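Local coordinates for protein glycosyl transferase (Staphylococcus aureus, PDB 5U02) that belongs to the TarS-type glycosyl transferases and here comprises a helical linker domain followed by two mainly beta C-terminal domains, at residues 80-84 / 99-103; 103-109 / 120-124. All coordinates share one frame; numbering follows the deposited sequence.

Contact 1: 80-84 / 99-103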
# COMPACT_ATOMS: atom_id res chain seq x y z
N LYS A 80 -11.27 14.68 -26.05
CA LYS A 80 -11.61 15.61 -24.98
C LYS A 80 -12.14 16.94 -25.50
O LYS A 80 -12.57 17.77 -24.69
CB LYS A 80 -10.39 15.83 -24.08
CG LYS A 80 -9.47 16.97 -24.48
CD LYS A 80 -8.09 16.80 -23.83
CE LYS A 80 -7.52 18.13 -23.37
NZ LYS A 80 -8.12 18.56 -22.07
N LEU A 81 -12.15 17.17 -26.81
CA LEU A 81 -12.67 18.40 -27.38
C LEU A 81 -14.14 18.33 -27.76
O LEU A 81 -14.77 19.38 -27.92
CB LEU A 81 -11.85 18.80 -28.61
CG LEU A 81 -10.40 19.20 -28.30
CD1 LEU A 81 -9.57 19.25 -29.57
CD2 LEU A 81 -10.37 20.54 -27.58
N ARG A 82 -14.69 17.12 -27.91
CA ARG A 82 -16.10 16.97 -28.26
C ARG A 82 -17.05 17.78 -27.38
O ARG A 82 -17.97 18.40 -27.93
CB ARG A 82 -16.48 15.48 -28.25
CG ARG A 82 -15.74 14.65 -29.28
CD ARG A 82 -15.76 13.16 -28.94
NE ARG A 82 -14.81 12.42 -29.78
CZ ARG A 82 -14.44 11.16 -29.57
NH1 ARG A 82 -14.94 10.48 -28.54
NH2 ARG A 82 -13.57 10.58 -30.38
N PRO A 83 -16.90 17.82 -26.05
CA PRO A 83 -17.79 18.69 -25.27
C PRO A 83 -17.62 20.17 -25.58
O PRO A 83 -18.61 20.90 -25.61
CB PRO A 83 -17.41 18.37 -23.81
CG PRO A 83 -16.81 17.00 -23.88
CD PRO A 83 -16.09 16.95 -25.18
N LEU A 84 -16.39 20.63 -25.84
CA LEU A 84 -16.18 22.05 -26.08
C LEU A 84 -16.68 22.47 -27.46
O LEU A 84 -17.16 23.59 -27.64
CB LEU A 84 -14.71 22.40 -25.91
CG LEU A 84 -14.15 22.07 -24.53
CD1 LEU A 84 -12.68 21.67 -24.57
CD2 LEU A 84 -14.38 23.23 -23.59
N VAL A 99 -16.68 22.50 -18.31
CA VAL A 99 -15.88 21.43 -18.91
C VAL A 99 -14.39 21.70 -18.72
O VAL A 99 -13.66 20.86 -18.18
CB VAL A 99 -16.23 21.28 -20.40
CG1 VAL A 99 -15.24 20.33 -21.08
CG2 VAL A 99 -17.65 20.76 -20.57
N GLU A 100 -13.92 22.86 -19.18
CA GLU A 100 -12.53 23.23 -18.97
C GLU A 100 -12.18 23.22 -17.49
O GLU A 100 -11.11 22.72 -17.10
CB GLU A 100 -12.25 24.61 -19.56
CG GLU A 100 -12.19 24.63 -21.06
CD GLU A 100 -11.59 25.92 -21.56
OE1 GLU A 100 -11.59 26.89 -20.78
OE2 GLU A 100 -11.11 25.95 -22.71
N GLU A 101 -13.06 23.77 -16.65
CA GLU A 101 -12.91 23.56 -15.21
C GLU A 101 -12.91 22.08 -14.88
O GLU A 101 -12.04 21.62 -14.13
CB GLU A 101 -14.00 24.28 -14.42
CG GLU A 101 -14.03 25.79 -14.61
CD GLU A 101 -14.87 26.51 -13.58
OE1 GLU A 101 -14.65 27.72 -13.39
OE2 GLU A 101 -15.74 25.87 -12.96
N SER A 102 -13.84 21.30 -15.42
CA SER A 102 -13.90 19.89 -15.02
C SER A 102 -12.62 19.13 -15.35
O SER A 102 -12.25 18.19 -14.62
CB SER A 102 -15.12 19.19 -15.63
OG SER A 102 -16.34 19.69 -15.11
N TYR A 103 -11.90 19.51 -16.41
CA TYR A 103 -10.71 18.75 -16.77
C TYR A 103 -9.55 18.99 -15.80
O TYR A 103 -8.75 18.08 -15.58
CB TYR A 103 -10.24 19.06 -18.20
CG TYR A 103 -11.14 18.51 -19.28
CD1 TYR A 103 -11.88 17.36 -19.06
CD2 TYR A 103 -11.27 19.15 -20.50
CE1 TYR A 103 -12.72 16.85 -20.03
CE2 TYR A 103 -12.11 18.66 -21.48
CZ TYR A 103 -12.83 17.51 -21.24
OH TYR A 103 -13.67 17.01 -22.22
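Tyr103 reaches across from helix 93-105 and donates a hydrogen bond from its phenol OH to the backbone carbonyl O of Lys80, 2.8 Å away. The C=O...donor angle is 122° and the hydroxyl is tilted 23° from the carbonyl plane, so the oxygen is approached well off the line of its double bond. A tyrosine suits this place because it carries a donor at the end of a long, flat, apolar arm: the ring packs between the segments while the hydroxyl satisfies a main-chain acceptor just ahead of helix 82-89 in the chain. The same carbonyl oxygen lies at the ring's edge, near its plane, and Pro83 CG lies 3.6 Å from Tyr103 OH.

The Lys80 chain, bent at its last two torsions, brings NZ within 3.6 Å of Tyr103 CD2, an approach that adds to the covering of the ring.

Segment 80-84 belongs to the TarS linker family region, and helix 93-105 follows 82-89 as the next helix of the same helical part; the contact joins the beginning of the first to the later turns of the second in a helical hairpin.

Apolar packing lies nearer the turn. Pro83, lacking an amide hydrogen and so tolerated near a helix N terminus, sets CB 4.0 Å from Val99 CG1. Leu84 CD2 touches both Val99 CG1, at 3.9 Å, and Glu100 CG, at 3.6 Å, while Leu84 CD1 lies at the Tyr103 ring edge, 4.4 Å from CE2. Glu100 thus offers its CG methylene to the leucine, while its buried carboxylate is held by the backbone amide of Ser47 and, weakly, by that of Gly45.

Contact 2: 103-109 / 120-124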
# COMPACT_ATOMS: atom_id res chain seq x y z
N TYR A 103 -11.90 19.51 -16.41
CA TYR A 103 -10.71 18.75 -16.77
C TYR A 103 -9.55 18.99 -15.80
O TYR A 103 -8.75 18.08 -15.58
CB TYR A 103 -10.24 19.06 -18.20
CG TYR A 103 -11.14 18.51 -19.28
CD1 TYR A 103 -11.88 17.36 -19.06
CD2 TYR A 103 -11.27 19.15 -20.50
CE1 TYR A 103 -12.72 16.85 -20.03
CE2 TYR A 103 -12.11 18.66 -21.48
CZ TYR A 103 -12.83 17.51 -21.24
OH TYR A 103 -13.67 17.01 -22.22
N ARG A 104 -9.48 20.19 -15.19
CA ARG A 104 -8.30 20.56 -14.39
C ARG A 104 -8.16 19.68 -13.15
O ARG A 104 -7.07 19.16 -12.87
CB ARG A 104 -8.33 22.06 -14.03
CG ARG A 104 -9.47 22.54 -13.16
CD ARG A 104 -9.53 24.03 -12.78
NE ARG A 104 -10.95 24.38 -12.66
CZ ARG A 104 -11.63 24.43 -11.51
NH1 ARG A 104 -11.02 24.19 -10.35
NH2 ARG A 104 -12.93 24.72 -11.50
N GLN A 105 -9.24 19.46 -12.39
CA GLN A 105 -9.14 18.67 -11.17
C GLN A 105 -9.79 17.29 -11.28
O GLN A 105 -9.61 16.47 -10.37
CB GLN A 105 -9.79 19.41 -9.99
CG GLN A 105 -11.30 19.42 -10.01
CD GLN A 105 -11.95 20.08 -11.26
OE1 GLN A 105 -11.50 21.13 -11.72
NE2 GLN A 105 -12.98 19.45 -11.80
N GLY A 106 -10.58 17.05 -12.31
CA GLY A 106 -11.25 15.78 -12.40
C GLY A 106 -12.46 15.70 -11.50
O GLY A 106 -12.69 14.69 -10.83
N GLN A 107 -13.24 16.77 -11.49
CA GLN A 107 -14.46 16.91 -10.69
C GLN A 107 -15.60 17.12 -11.68
O GLN A 107 -15.78 18.22 -12.21
CB GLN A 107 -14.34 18.06 -9.69
CG GLN A 107 -15.62 18.72 -9.24
CD GLN A 107 -16.21 18.07 -8.02
OE1 GLN A 107 -15.67 18.20 -6.92
NE2 GLN A 107 -17.34 17.40 -8.20
N TYR A 108 -16.33 16.06 -11.94
CA TYR A 108 -17.47 16.08 -12.84
C TYR A 108 -18.75 15.91 -12.04
O TYR A 108 -18.75 15.27 -10.98
CB TYR A 108 -17.34 14.99 -13.90
CG TYR A 108 -15.96 14.95 -14.54
CD1 TYR A 108 -15.60 15.90 -15.48
CD2 TYR A 108 -15.03 14.00 -14.18
CE1 TYR A 108 -14.34 15.90 -16.06
CE2 TYR A 108 -13.76 13.98 -14.76
CZ TYR A 108 -13.43 14.94 -15.70
OH TYR A 108 -12.18 14.94 -16.28
N TYR A 109 -19.83 16.51 -12.53
CA TYR A 109 -21.13 16.31 -11.90
C TYR A 109 -21.46 14.82 -11.83
O TYR A 109 -21.81 14.30 -10.76
CB TYR A 109 -22.21 17.08 -12.66
CG TYR A 109 -23.62 16.80 -12.20
CD1 TYR A 109 -24.14 17.43 -11.08
CD2 TYR A 109 -24.43 15.92 -12.90
CE1 TYR A 109 -25.43 17.18 -10.66
CE2 TYR A 109 -25.72 15.67 -12.49
CZ TYR A 109 -26.22 16.30 -11.37
OH TYR A 109 -27.50 16.05 -10.95
N ILE A 120 -18.70 11.37 -19.28
CA ILE A 120 -18.89 12.52 -18.40
C ILE A 120 -20.21 13.22 -18.74
O ILE A 120 -20.48 13.51 -19.91
CB ILE A 120 -17.73 13.52 -18.51
CG1 ILE A 120 -16.40 12.85 -18.14
CG2 ILE A 120 -17.98 14.72 -17.63
CD1 ILE A 120 -15.19 13.68 -18.51
N GLN A 121 -21.00 13.51 -17.71
CA GLN A 121 -22.08 14.48 -17.79
C GLN A 121 -21.68 15.66 -16.91
O GLN A 121 -21.49 15.50 -15.70
CB GLN A 121 -23.42 13.89 -17.34
CG GLN A 121 -24.50 14.96 -17.12
CD GLN A 121 -25.73 14.47 -16.34
OE1 GLN A 121 -25.60 13.84 -15.30
NE2 GLN A 121 -26.92 14.77 -16.85
N PHE A 122 -21.54 16.84 -17.52
CA PHE A 122 -20.90 17.95 -16.82
C PHE A 122 -21.86 18.71 -15.92
O PHE A 122 -21.43 19.31 -14.93
CB PHE A 122 -20.26 18.90 -17.83
CG PHE A 122 -19.03 18.34 -18.49
CD1 PHE A 122 -17.78 18.43 -17.89
CD2 PHE A 122 -19.13 17.70 -19.71
CE1 PHE A 122 -16.66 17.91 -18.50
CE2 PHE A 122 -18.01 17.18 -20.33
CZ PHE A 122 -16.77 17.28 -19.73
N ASN A 123 -23.16 18.71 -16.23
CA ASN A 123 -24.15 19.37 -15.39
C ASN A 123 -25.45 18.57 -15.44
O ASN A 123 -25.65 17.73 -16.31
CB ASN A 123 -24.39 20.82 -15.83
CG ASN A 123 -23.48 21.80 -15.11
OD1 ASN A 123 -23.72 22.16 -13.95
ND2 ASN A 123 -22.41 22.23 -15.78
N GLU A 124 -26.33 18.86 -14.49
CA GLU A 124 -27.58 18.13 -14.38
C GLU A 124 -28.45 18.37 -15.61
O GLU A 124 -28.67 19.51 -16.01
CB GLU A 124 -28.33 18.54 -13.11
CG GLU A 124 -29.54 17.68 -12.78
CD GLU A 124 -30.11 17.98 -11.41
OE1 GLU A 124 -30.31 19.18 -11.09
OE2 GLU A 124 -30.35 17.02 -10.64
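Ile120 lays its CD1 methyl over one face of the Tyr108 ring, 3.6 Å from the centroid and 22° off the ring normal, a CH-pi contact. Ile120 CG2 reaches the near rim, 3.4 Å from Tyr108 CD1, and also sits over the centre of one face of the Phe122 ring; a branched residue suits the place because its two methyls serve two rings. At the Tyr108 edge comes Phe122 CE1, 3.8 Å from Tyr108 CD1; the side chains run alongside, the rings oblique, planes 76° apart. Phe122 CZ is 4.1 Å from Tyr103 CE1.

Further along, Tyr109 lies against the backbone leading into Glu124, whose N sits 3.7 Å above the ring centre. CG anti to the backbone N (chi1 173°) carries this ring along the opposing chain. Gln121 OE1 comes in plane to its edge, 3.4 Å from Tyr109 CE2, and Tyr109 OH makes a weak hydrogen bond to Glu124 OE2 (3.0 Å).

Second-shell bonds fix these groups. Tyr108 OH is tied to the carbonyl of Met161, and Gln121 NE2 to that of Glu126, so these two polar atoms are satisfied. Phe122 also rests on Val99, Ser102 and Pro83. Tyr103, Tyr108, Ile120 and Phe122 form a core, with Tyr109, Gln121 and Glu124 at its more exposed margin, between a helix's C-terminal exit and a small three-stranded antiparallel sheet, in which strands 110-114 and 117-121 form a beta hairpin.

How the contacts relate
From the N terminus, contact 1 comes first: 80-84 meets 99-103, closing a loop made of most of helix 82-89, the turn and the start of helix 93-105. The chain then leaves the second helix, passes through the hairpin of strands 110-114 and 117-121, and returns at 120-124 to close contact 2 on 103-109. The two loops follow in series, neither enclosing the other, and share Tyr103, with their centres about 8 Å apart. They meet directly where Val99 CG2 packs on Phe122 CG at 3.5 Å and Ser102 CB on Tyr108 CD1 at 3.3 Å. Helix 93-105 thereby joins the helical linker region to the three-stranded sheet that precedes the larger beta domains.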